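Local structure of diheme cytochrome c (Shewanella baltica, 3U99) at residues A[28-33]-A[94-99]; A[108-111]-A[117-120]. The protein probably carries electrons, holding two covalently attached c-type hemes whose irons are each ligated by two histidines. All coordinates share one frame; numbering follows the deposited sequence.

Interaction 1 (A[28-33]-A[94-99]). With HEC (heme c), chain B.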
ATOM      1  N   ALA A  28      -2.113  -7.692   0.653  1.00  7.24           N
ATOM      2  CA  ALA A  28      -2.913  -8.104  -0.508  1.00  8.30           C
ATOM      3  C   ALA A  28      -4.375  -7.808  -0.334  1.00  7.65           C
ATOM      4  O   ALA A  28      -5.105  -7.600  -1.324  1.00  7.87           O
ATOM      5  CB  ALA A  28      -2.757  -9.590  -0.749  1.00 10.67           C
ATOM      6  N   ASN A  29      -4.910  -7.832   0.893  1.00  7.77           N
ATOM      7  CA  ASN A  29      -6.337  -7.654   1.111  1.00  8.24           C
ATOM      8  C   ASN A  29      -6.814  -6.204   1.027  1.00  8.16           C
ATOM      9  O   ASN A  29      -8.010  -5.947   1.267  1.00 10.50           O
ATOM     10  CB  ASN A  29      -6.833  -8.351   2.366  1.00  9.71           C
ATOM     11  CG  ASN A  29      -6.350  -7.730   3.628  1.00 11.73           C
ATOM     12  OD1 ASN A  29      -5.771  -6.661   3.584  1.00 11.73           O
ATOM     13  ND2 ASN A  29      -6.580  -8.481   4.700  1.00 15.31           N
ATOM     14  N   LEU A  30      -5.940  -5.314   0.594  1.00  7.82           N
ATOM     15  CA  LEU A  30      -6.337  -3.912   0.375  1.00  8.74           C
ATOM     16  C   LEU A  30      -6.921  -3.639  -1.004  1.00  9.53           C
ATOM     17  O   LEU A  30      -7.491  -2.567  -1.200  1.00 10.86           O
ATOM     18  CB  LEU A  30      -5.170  -2.942   0.621  1.00  9.50           C
ATOM     19  CG  LEU A  30      -4.679  -2.933   2.087  1.00 10.22           C
ATOM     20  CD1 LEU A  30      -3.433  -2.079   2.186  1.00 12.03           C
ATOM     21  CD2 LEU A  30      -5.742  -2.412   3.026  1.00 13.35           C
ATOM     22  N   LEU A  31      -6.787  -4.593  -1.958  1.00  9.33           N
ATOM     23  CA  LEU A  31      -7.406  -4.447  -3.250  1.00  8.53           C
ATOM     24  C   LEU A  31      -8.020  -5.770  -3.678  1.00  8.04           C
ATOM     25  O   LEU A  31      -7.498  -6.812  -3.305  1.00  8.31           O
ATOM     26  CB  LEU A  31      -6.374  -4.033  -4.322  1.00  9.02           C
ATOM     27  CG  LEU A  31      -5.812  -2.628  -4.244  1.00  8.33           C
ATOM     28  CD1 LEU A  31      -4.678  -2.416  -5.270  1.00  9.65           C
ATOM     29  CD2 LEU A  31      -6.853  -1.540  -4.473  1.00  9.78           C
ATOM     30  N   PRO A  32      -9.060  -5.715  -4.486  1.00  8.97           N
ATOM     31  CA  PRO A  32      -9.547  -6.948  -5.097  1.00  9.99           C
ATOM     32  C   PRO A  32      -8.650  -7.409  -6.235  1.00  9.17           C
ATOM     33  O   PRO A  32      -7.815  -6.648  -6.752  1.00  9.35           O
ATOM     34  CB  PRO A  32     -10.926  -6.492  -5.594  1.00 11.85           C
ATOM     35  CG  PRO A  32     -10.799  -5.045  -5.907  1.00 13.78           C
ATOM     36  CD  PRO A  32      -9.831  -4.528  -4.864  1.00 10.80           C
ATOM     37  N   ALA A  33      -8.860  -8.655  -6.658  1.00  9.14           N
ATOM     38  CA  ALA A  33      -7.978  -9.280  -7.613  1.00  9.83           C
ATOM     39  C   ALA A  33      -7.854  -8.525  -8.921  1.00 10.65           C
ATOM     40  O   ALA A  33      -6.736  -8.431  -9.431  1.00 10.32           O
ATOM     41  CB  ALA A  33      -8.429 -10.718  -7.844  1.00 11.59           C
ATOM     42  N   GLN A  94      -9.323   4.339  -3.701  1.00 12.58           N
ATOM     43  CA  GLN A  94     -10.519   3.548  -3.436  1.00 11.93           C
ATOM     44  C   GLN A  94     -11.438   4.284  -2.460  1.00 12.32           C
ATOM     45  O   GLN A  94     -11.051   4.960  -1.536  1.00 11.18           O
ATOM     46  CB  GLN A  94     -10.115   2.174  -2.926  1.00 13.71           C
ATOM     47  CG  GLN A  94      -9.079   1.410  -3.755  1.00 13.69           C
ATOM     48  CD  GLN A  94      -9.451   1.322  -5.204  1.00 15.40           C
ATOM     49  OE1 GLN A  94      -8.814   1.780  -6.176  1.00 18.29           O
ATOM     50  NE2 GLN A  94     -10.613   0.756  -5.366  1.00 17.55           N
ATOM     51  N   ALA A  95     -12.705   4.039  -2.680  1.00 13.40           N
ATOM     52  CA  ALA A  95     -13.732   4.702  -1.878  1.00 14.73           C
ATOM     53  C   ALA A  95     -13.592   4.330  -0.400  1.00 12.92           C
ATOM     54  O   ALA A  95     -13.792   5.195   0.436  1.00 12.87           O
ATOM     55  CB  ALA A  95     -15.100   4.305  -2.353  1.00 19.68           C
ATOM     56  N   PHE A  96     -13.217   3.113  -0.043  1.00 13.11           N
ATOM     57  CA  PHE A  96     -13.110   2.778   1.386  1.00 13.47           C
ATOM     58  C   PHE A  96     -11.978   3.612   2.041  1.00 11.65           C
ATOM     59  O   PHE A  96     -12.089   4.047   3.161  1.00 12.85           O
ATOM     60  CB  PHE A  96     -12.858   1.264   1.634  1.00 16.67           C
ATOM     61  CG  PHE A  96     -11.354   0.840   1.530  1.00 17.63           C
ATOM     62  CD1 PHE A  96     -10.520   0.861   2.617  1.00 18.86           C
ATOM     63  CD2 PHE A  96     -10.813   0.429   0.317  1.00 18.94           C
ATOM     64  CE1 PHE A  96      -9.157   0.449   2.485  1.00 20.71           C
ATOM     65  CE2 PHE A  96      -9.437   0.056   0.203  1.00 19.37           C
ATOM     66  CZ  PHE A  96      -8.642   0.096   1.280  1.00 20.06           C
ATOM     67  N   PHE A  97     -10.949   3.848   1.267  1.00  9.92           N
ATOM     68  CA  PHE A  97      -9.800   4.541   1.799  1.00  9.28           C
ATOM     69  C   PHE A  97     -10.200   6.002   1.989  1.00  9.82           C
ATOM     70  O   PHE A  97      -9.938   6.587   2.998  1.00  8.69           O
ATOM     71  CB  PHE A  97      -8.621   4.496   0.810  1.00 10.00           C
ATOM     72  CG  PHE A  97      -7.476   5.274   1.302  1.00  9.39           C
ATOM     73  CD1 PHE A  97      -6.571   4.669   2.172  1.00  9.66           C
ATOM     74  CD2 PHE A  97      -7.340   6.609   1.025  1.00 10.88           C
ATOM     75  CE1 PHE A  97      -5.556   5.418   2.708  1.00 11.68           C
ATOM     76  CE2 PHE A  97      -6.319   7.344   1.604  1.00 11.84           C
ATOM     77  CZ  PHE A  97      -5.433   6.741   2.443  1.00 11.52           C
ATOM     78  N   ILE A  98     -10.795   6.608   0.938  1.00  9.71           N
ATOM     79  CA  ILE A  98     -11.127   8.039   0.973  1.00 10.45           C
ATOM     80  C   ILE A  98     -12.056   8.265   2.142  1.00  9.64           C
ATOM     81  O   ILE A  98     -11.930   9.227   2.899  1.00 10.25           O
ATOM     82  CB  ILE A  98     -11.683   8.457  -0.398  1.00 12.68           C
ATOM     83  CG1 ILE A  98     -10.645   8.331  -1.486  1.00 13.67           C
ATOM     84  CG2 ILE A  98     -12.238   9.897  -0.322  1.00 16.00           C
ATOM     85  CD1 ILE A  98     -11.189   8.391  -2.876  1.00 17.13           C
ATOM     86  N   ARG A  99     -13.068   7.543   2.524  1.00 10.52           N
ATOM     87  CA  ARG A  99     -13.970   7.581   3.496  1.00 11.87           C
ATOM     88  C   ARG A  99     -13.309   7.546   4.893  1.00 10.42           C
ATOM     89  O   ARG A  99     -13.688   8.283   5.758  1.00 14.38           O
ATOM     90  CB  ARG A  99     -15.007   6.471   3.375  1.00 15.38           C
ATOM     91  CG  ARG A  99     -16.079   6.472   4.428  1.00 20.87           C
ATOM     92  CD  ARG A  99     -17.112   5.374   4.036  1.00 24.56           C
ATOM     93  NE  ARG A  99     -16.424   4.089   4.087  1.00 31.78           N
ATOM     94  CZ  ARG A  99     -16.011   3.327   3.046  1.00 34.74           C
ATOM     95  NH1 ARG A  99     -16.269   3.598   1.776  1.00 39.75           N
ATOM     96  NH2 ARG A  99     -15.318   2.212   3.256  1.00 42.84           N
TER
HETATM   97 FE   HEC B 500      -4.900   5.412   7.482  1.00  6.28          FE
HETATM   98  CHA HEC B 500      -7.517   5.199   9.630  1.00  8.24           C
HETATM   99  CHB HEC B 500      -5.715   2.414   6.161  1.00  8.22           C
HETATM  100  CHC HEC B 500      -2.409   5.822   5.131  1.00  7.45           C
HETATM  101  CHD HEC B 500      -3.909   8.250   9.034  1.00  8.09           C
HETATM  102  NA  HEC B 500      -6.294   4.033   7.861  1.00  7.23           N
HETATM  103  C1A HEC B 500      -7.306   4.097   8.769  1.00  7.44           C
HETATM  104  C2A HEC B 500      -8.100   2.901   8.771  1.00  8.27           C
HETATM  105  C3A HEC B 500      -7.592   2.121   7.799  1.00  8.49           C
HETATM  106  C4A HEC B 500      -6.464   2.834   7.208  1.00  8.12           C
HETATM  107  CMA HEC B 500      -8.035   0.722   7.371  1.00  9.70           C
HETATM  108  CAA HEC B 500      -9.228   2.583   9.714  1.00  9.48           C
HETATM  109  CBA HEC B 500      -8.631   2.241  11.069  1.00 10.63           C
HETATM  110  CGA HEC B 500      -9.615   1.943  12.185  1.00 13.20           C
HETATM  111  O1A HEC B 500     -10.795   1.637  11.815  1.00 19.88           O
HETATM  112  O2A HEC B 500      -9.313   1.798  13.372  1.00 13.23           O
HETATM  113  NB  HEC B 500      -4.220   4.299   5.936  1.00  6.50           N
HETATM  114  C1B HEC B 500      -4.712   3.064   5.519  1.00  7.43           C
HETATM  115  C2B HEC B 500      -3.944   2.645   4.414  1.00  7.64           C
HETATM  116  C3B HEC B 500      -3.070   3.613   4.122  1.00  8.08           C
HETATM  117  C4B HEC B 500      -3.202   4.646   5.089  1.00  6.92           C
HETATM  118  CMB HEC B 500      -4.191   1.275   3.746  1.00  8.95           C
HETATM  119  CAB HEC B 500      -1.946   3.657   3.067  1.00  8.30           C
HETATM  120  CBB HEC B 500      -2.478   3.307   1.607  1.00  9.72           C
HETATM  121  NC  HEC B 500      -3.458   6.782   7.128  1.00  6.74           N
HETATM  122  C1C HEC B 500      -2.550   6.760   6.151  1.00  7.12           C
HETATM  123  C2C HEC B 500      -1.599   7.804   6.264  1.00  7.46           C
HETATM  124  C3C HEC B 500      -2.016   8.475   7.408  1.00  7.52           C
HETATM  125  C4C HEC B 500      -3.142   7.831   7.940  1.00  7.07           C
HETATM  126  CMC HEC B 500      -0.379   8.029   5.419  1.00  8.55           C
HETATM  127  CAC HEC B 500      -1.314   9.633   8.083  1.00  8.40           C
HETATM  128  CBC HEC B 500      -1.253  10.927   7.270  1.00  9.88           C
HETATM  129  ND  HEC B 500      -5.596   6.529   9.004  1.00  6.73           N
HETATM  130  C1D HEC B 500      -5.018   7.664   9.474  1.00  7.52           C
HETATM  131  C2D HEC B 500      -5.829   8.211  10.528  1.00  8.15           C
HETATM  132  C3D HEC B 500      -6.921   7.419  10.665  1.00  9.24           C
HETATM  133  C4D HEC B 500      -6.712   6.317   9.699  1.00  7.83           C
HETATM  134  CMD HEC B 500      -5.516   9.480  11.281  1.00  9.57           C
HETATM  135  CAD HEC B 500      -8.051   7.615  11.654  1.00 10.27           C
HETATM  136  CBD HEC B 500      -9.022   8.668  11.024  1.00 12.34           C
HETATM  137  CGD HEC B 500     -10.030   9.254  12.007  0.50 13.75           C
HETATM  138  O1D HEC B 500     -10.494   8.135  12.659  0.50 16.89           O
HETATM  139  O2D HEC B 500     -10.780  10.209  11.478  0.50 15.11           O
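The backbones of Leu31 and Gln94 come no closer than 8.6 Å between CA atoms, and those of Leu30 and Phe97 keep 9.2 Å, so the gap between the loop 28-33 and the start of helix 95-101 is bridged by side chains, one of which reaches a backbone carbonyl. At one end Leu31 reaches across with a single methyl, CD2, which lies 3.8 Å from Gln94 CG and almost as near the amide carbon CD. The two side chains cross at about a right angle. Gln94 CG stands anti to the carbonyl carbon (chi1 -51°), facing the leucine methyl; the bend at chi2 then turns the amide, whose OE1 is hydrogen-bonded to Gln89 NE2. Gln94 occupies the N-cap position, and its backbone O accepts Ile98 N and, weakly, Phe97 N. At the other end the Phe96 ring comes up to the last residue of the 3-10 turn 28-30: CE2 stands 3.6 Å from Leu30 O, an oblique approach, and CZ is 4.2 Å from the leucine methyl CD2. Phe97 CB lies over the centre of one face of the Phe96 ring. In the dihaem cytochrome c fold this short helix ends at His101, an axial ligand of the heme iron, and both segments supply walls of that heme's pocket. Leu30 CD1 touches the porphyrin methyl CMB at 3.8 Å. Phe97 has CG anti to its own N (chi1 176°) and meets the macrocycle edge-on, with CE1 3.4 Å from C3B and the bridging carbon CHC in the plane of the ring. The same phenyl stacks with the ring of His101. Leu31 approaches the other heme instead, packing also on Ile91 and on Trp36 and Ile39 of helix 33-40.

Interaction 2 (A[108-111]-A[117-120]); sequences MVQD and SFSQ. With HEC (heme c), chain B.
Val109 lays both methyls on one side of the Phe118 ring. CG1 sits over the middle of the face, 3.9 Å from the ring centroid and only 7° off the normal, a well-centred CH-pi contact; CG2 settles nearer the rim, 3.7 Å from CZ. The valine is turned with CG1 anti to its backbone N (chi1 -173°), and its side chain crosses that of the phenylalanine at about a right angle. CG1 also rests on the main chain of Ser117, 3.9 Å from its C atom. Heme c completes this close-packed side: CG2 lies 3.6 Å from CBC, the terminal carbon of a thioether arm, and Phe118 presents its edge to the macrocycle, with CD1 3.5 Å from C2C and that carbon in the plane of the phenyl. The carbonyl O of Phe118 is near the other arm, 3.3 Å from CAB. These residues come just ahead of the CXXCH heme-attachment motif, in which Cys121 and Cys124 bind the porphyrin and His125 ligates the iron. Packing slackens toward solvent, where the exposed Gln110 does no more than brush the phenyl, NE2 lying 4.3 Å from CE2. Ser117 CB points away from 108-111, and its side chain approaches the other heme, whose pocket also includes Ser119; segment 117-120 thus borders both hemes. Neither segment is regular helix or strand; both belong to the long loop connecting helix 95-101 to strand 139-140. The helix supplies Phe97 and the axial ligand His101, each edge-to-face with Phe118, and Met108 packs on Phe143, which lies between strands 139-140 and 144-145.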
ATOM      1  N   MET A 108      -1.700  17.998   7.722  1.00 11.64           N
ATOM      2  CA  MET A 108      -1.057  16.820   8.315  1.00 10.77           C
ATOM      3  C   MET A 108      -0.537  15.844   7.267  1.00 10.67           C
ATOM      4  O   MET A 108       0.124  14.872   7.641  1.00 10.94           O
ATOM      5  CB  MET A 108      -2.061  16.059   9.187  1.00 11.16           C
ATOM      6  CG  MET A 108      -2.484  16.853  10.406  1.00 12.35           C
ATOM      7  SD  MET A 108      -3.646  15.968  11.432  1.00 16.06           S
ATOM      8  CE  MET A 108      -4.358  17.337  12.336  1.00 27.99           C
ATOM      9  N   VAL A 109      -0.762  16.004   6.054  1.00 10.68           N
ATOM     10  CA  VAL A 109      -0.518  15.113   4.917  1.00 10.80           C
ATOM     11  C   VAL A 109       0.219  15.883   3.822  1.00 11.90           C
ATOM     12  O   VAL A 109       1.458  15.923   3.849  1.00 13.58           O
ATOM     13  CB  VAL A 109      -1.830  14.448   4.459  1.00 11.29           C
ATOM     14  CG1 VAL A 109      -1.545  13.395   3.391  1.00 14.01           C
ATOM     15  CG2 VAL A 109      -2.558  13.835   5.683  1.00 12.07           C
ATOM     16  N   GLN A 110      -0.500  16.402   2.831  1.00 13.29           N
ATOM     17  CA  GLN A 110       0.159  17.002   1.693  1.00 17.28           C
ATOM     18  C   GLN A 110       1.064  18.150   2.079  1.00 17.37           C
ATOM     19  O   GLN A 110       2.089  18.386   1.445  1.00 21.67           O
ATOM     20  CB  GLN A 110      -0.923  17.472   0.709  1.00 20.54           C
ATOM     21  CG  GLN A 110      -1.688  16.273   0.149  1.00 25.46           C
ATOM     22  CD  GLN A 110      -2.926  15.844   0.907  1.00 25.84           C
ATOM     23  OE1 GLN A 110      -3.311  16.187   1.992  1.00 21.56           O
ATOM     24  NE2 GLN A 110      -3.721  14.943   0.268  1.00 36.16           N
ATOM     25  N   ASP A 111       0.709  18.873   3.128  1.00 15.41           N
ATOM     26  CA  ASP A 111       1.542  20.000   3.573  1.00 16.90           C
ATOM     27  C   ASP A 111       2.516  19.679   4.707  1.00 16.19           C
ATOM     28  O   ASP A 111       3.130  20.544   5.280  1.00 21.34           O
ATOM     29  CB  ASP A 111       0.649  21.210   3.957  1.00 20.74           C
ATOM     30  CG  ASP A 111      -0.175  21.730   2.772  1.00 23.73           C
ATOM     31  OD1 ASP A 111       0.215  21.546   1.588  1.00 30.67           O
ATOM     32  OD2 ASP A 111      -1.229  22.307   3.056  1.00 32.49           O
ATOM     33  N   SER A 117       2.029  12.472   1.380  1.00 13.03           N
ATOM     34  CA  SER A 117       0.881  11.860   0.771  1.00 12.61           C
ATOM     35  C   SER A 117       0.512  10.660   1.587  1.00 11.42           C
ATOM     36  O   SER A 117       1.226  10.223   2.467  1.00 13.52           O
ATOM     37  CB  SER A 117       1.279  11.499  -0.642  1.00 16.02           C
ATOM     38  OG  SER A 117       2.153  10.453  -0.654  1.00 21.09           O
ATOM     39  N   PHE A 118      -0.680  10.135   1.292  1.00 10.05           N
ATOM     40  CA  PHE A 118      -1.133   8.969   2.020  1.00 10.68           C
ATOM     41  C   PHE A 118      -0.527   7.656   1.589  1.00 10.61           C
ATOM     42  O   PHE A 118      -0.752   6.638   2.231  1.00 12.05           O
ATOM     43  CB  PHE A 118      -2.638   8.892   1.782  1.00 11.30           C
ATOM     44  CG  PHE A 118      -3.475   9.815   2.623  1.00 10.16           C
ATOM     45  CD1 PHE A 118      -3.519   9.698   3.976  1.00 10.09           C
ATOM     46  CD2 PHE A 118      -4.243  10.765   2.027  1.00 11.25           C
ATOM     47  CE1 PHE A 118      -4.264  10.539   4.765  1.00 11.27           C
ATOM     48  CE2 PHE A 118      -5.009  11.651   2.789  1.00 12.57           C
ATOM     49  CZ  PHE A 118      -5.040  11.498   4.150  1.00 11.40           C
ATOM     50  N   SER A 119       0.183   7.630   0.494  1.00 11.24           N
ATOM     51  CA  SER A 119       0.662   6.351  -0.053  1.00  9.95           C
ATOM     52  C   SER A 119       1.548   5.589   0.889  1.00  9.80           C
ATOM     53  O   SER A 119       1.458   4.365   0.904  1.00 10.97           O
ATOM     54  CB  SER A 119       1.423   6.630  -1.356  1.00 11.68           C
ATOM     55  OG  SER A 119       0.618   7.112  -2.368  0.33  8.42           O
ATOM     56  N   GLN A 120       2.455   6.212   1.604  1.00 12.59           N
ATOM     57  CA  GLN A 120       3.302   5.364   2.472  1.00 11.54           C
ATOM     58  C   GLN A 120       2.586   5.237   3.802  1.00 10.83           C
ATOM     59  O   GLN A 120       2.763   6.006   4.752  1.00 11.16           O
ATOM     60  CB  GLN A 120       4.734   5.879   2.621  1.00 13.50           C
ATOM     61  CG  GLN A 120       5.628   5.026   3.550  1.00 15.42           C
ATOM     62  CD  GLN A 120       6.306   3.882   2.817  1.00 16.02           C
ATOM     63  OE1 GLN A 120       5.731   3.236   1.982  1.00 14.54           O
ATOM     64  NE2 GLN A 120       7.550   3.578   3.141  1.00 20.23           N
TER
HETATM   65 FE   HEC B 500      -4.900   5.412   7.482  1.00  6.28          FE
HETATM   66  CHA HEC B 500      -7.517   5.199   9.630  1.00  8.24           C
HETATM   67  CHB HEC B 500      -5.715   2.414   6.161  1.00  8.22           C
HETATM   68  CHC HEC B 500      -2.409   5.822   5.131  1.00  7.45           C
HETATM   69  CHD HEC B 500      -3.909   8.250   9.034  1.00  8.09           C
HETATM   70  NA  HEC B 500      -6.294   4.033   7.861  1.00  7.23           N
HETATM   71  C1A HEC B 500      -7.306   4.097   8.769  1.00  7.44           C
HETATM   72  C2A HEC B 500      -8.100   2.901   8.771  1.00  8.27           C
HETATM   73  C3A HEC B 500      -7.592   2.121   7.799  1.00  8.49           C
HETATM   74  C4A HEC B 500      -6.464   2.834   7.208  1.00  8.12           C
HETATM   75  CMA HEC B 500      -8.035   0.722   7.371  1.00  9.70           C
HETATM   76  CAA HEC B 500      -9.228   2.583   9.714  1.00  9.48           C
HETATM   77  CBA HEC B 500      -8.631   2.241  11.069  1.00 10.63           C
HETATM   78  CGA HEC B 500      -9.615   1.943  12.185  1.00 13.20           C
HETATM   79  O1A HEC B 500     -10.795   1.637  11.815  1.00 19.88           O
HETATM   80  O2A HEC B 500      -9.313   1.798  13.372  1.00 13.23           O
HETATM   81  NB  HEC B 500      -4.220   4.299   5.936  1.00  6.50           N
HETATM   82  C1B HEC B 500      -4.712   3.064   5.519  1.00  7.43           C
HETATM   83  C2B HEC B 500      -3.944   2.645   4.414  1.00  7.64           C
HETATM   84  C3B HEC B 500      -3.070   3.613   4.122  1.00  8.08           C
HETATM   85  C4B HEC B 500      -3.202   4.646   5.089  1.00  6.92           C
HETATM   86  CMB HEC B 500      -4.191   1.275   3.746  1.00  8.95           C
HETATM   87  CAB HEC B 500      -1.946   3.657   3.067  1.00  8.30           C
HETATM   88  CBB HEC B 500      -2.478   3.307   1.607  1.00  9.72           C
HETATM   89  NC  HEC B 500      -3.458   6.782   7.128  1.00  6.74           N
HETATM   90  C1C HEC B 500      -2.550   6.760   6.151  1.00  7.12           C
HETATM   91  C2C HEC B 500      -1.599   7.804   6.264  1.00  7.46           C
HETATM   92  C3C HEC B 500      -2.016   8.475   7.408  1.00  7.52           C
HETATM   93  C4C HEC B 500      -3.142   7.831   7.940  1.00  7.07           C
HETATM   94  CMC HEC B 500      -0.379   8.029   5.419  1.00  8.55           C
HETATM   95  CAC HEC B 500      -1.314   9.633   8.083  1.00  8.40           C
HETATM   96  CBC HEC B 500      -1.253  10.927   7.270  1.00  9.88           C
HETATM   97  ND  HEC B 500      -5.596   6.529   9.004  1.00  6.73           N
HETATM   98  C1D HEC B 500      -5.018   7.664   9.474  1.00  7.52           C
HETATM   99  C2D HEC B 500      -5.829   8.211  10.528  1.00  8.15           C
HETATM  100  C3D HEC B 500      -6.921   7.419  10.665  1.00  9.24           C
HETATM  101  C4D HEC B 500      -6.712   6.317   9.699  1.00  7.83           C
HETATM  102  CMD HEC B 500      -5.516   9.480  11.281  1.00  9.57           C
HETATM  103  CAD HEC B 500      -8.051   7.615  11.654  1.00 10.27           C
HETATM  104  CBD HEC B 500      -9.022   8.668  11.024  1.00 12.34           C
HETATM  105  CGD HEC B 500     -10.030   9.254  12.007  0.50 13.75           C
HETATM  106  O1D HEC B 500     -10.494   8.135  12.659  0.50 16.89           O
HETATM  107  O2D HEC B 500     -10.780  10.209  11.478  0.50 15.11           O

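How the interactions relate
From the N terminus, the chain leaves helix 13-19 and enters loop 28-33, which interaction 1 joins to helix 95-101, closing a long excursion that contains helices 33-40 and 55-67. Interaction 2 follows in series, without nesting or crossing: it closes a tight loop of five residues between 108-111 and 117-120. Although their centres are about 17 Å apart, the two meet where Phe97 CZ packs 3.6 Å from Phe118 CB. Both border the same heme, ligated by His101 and His125. Together they tie the loop between helices 13-19 and 33-40, the His101 helix and the approach to Cys121 around one cofactor, with the other heme close by.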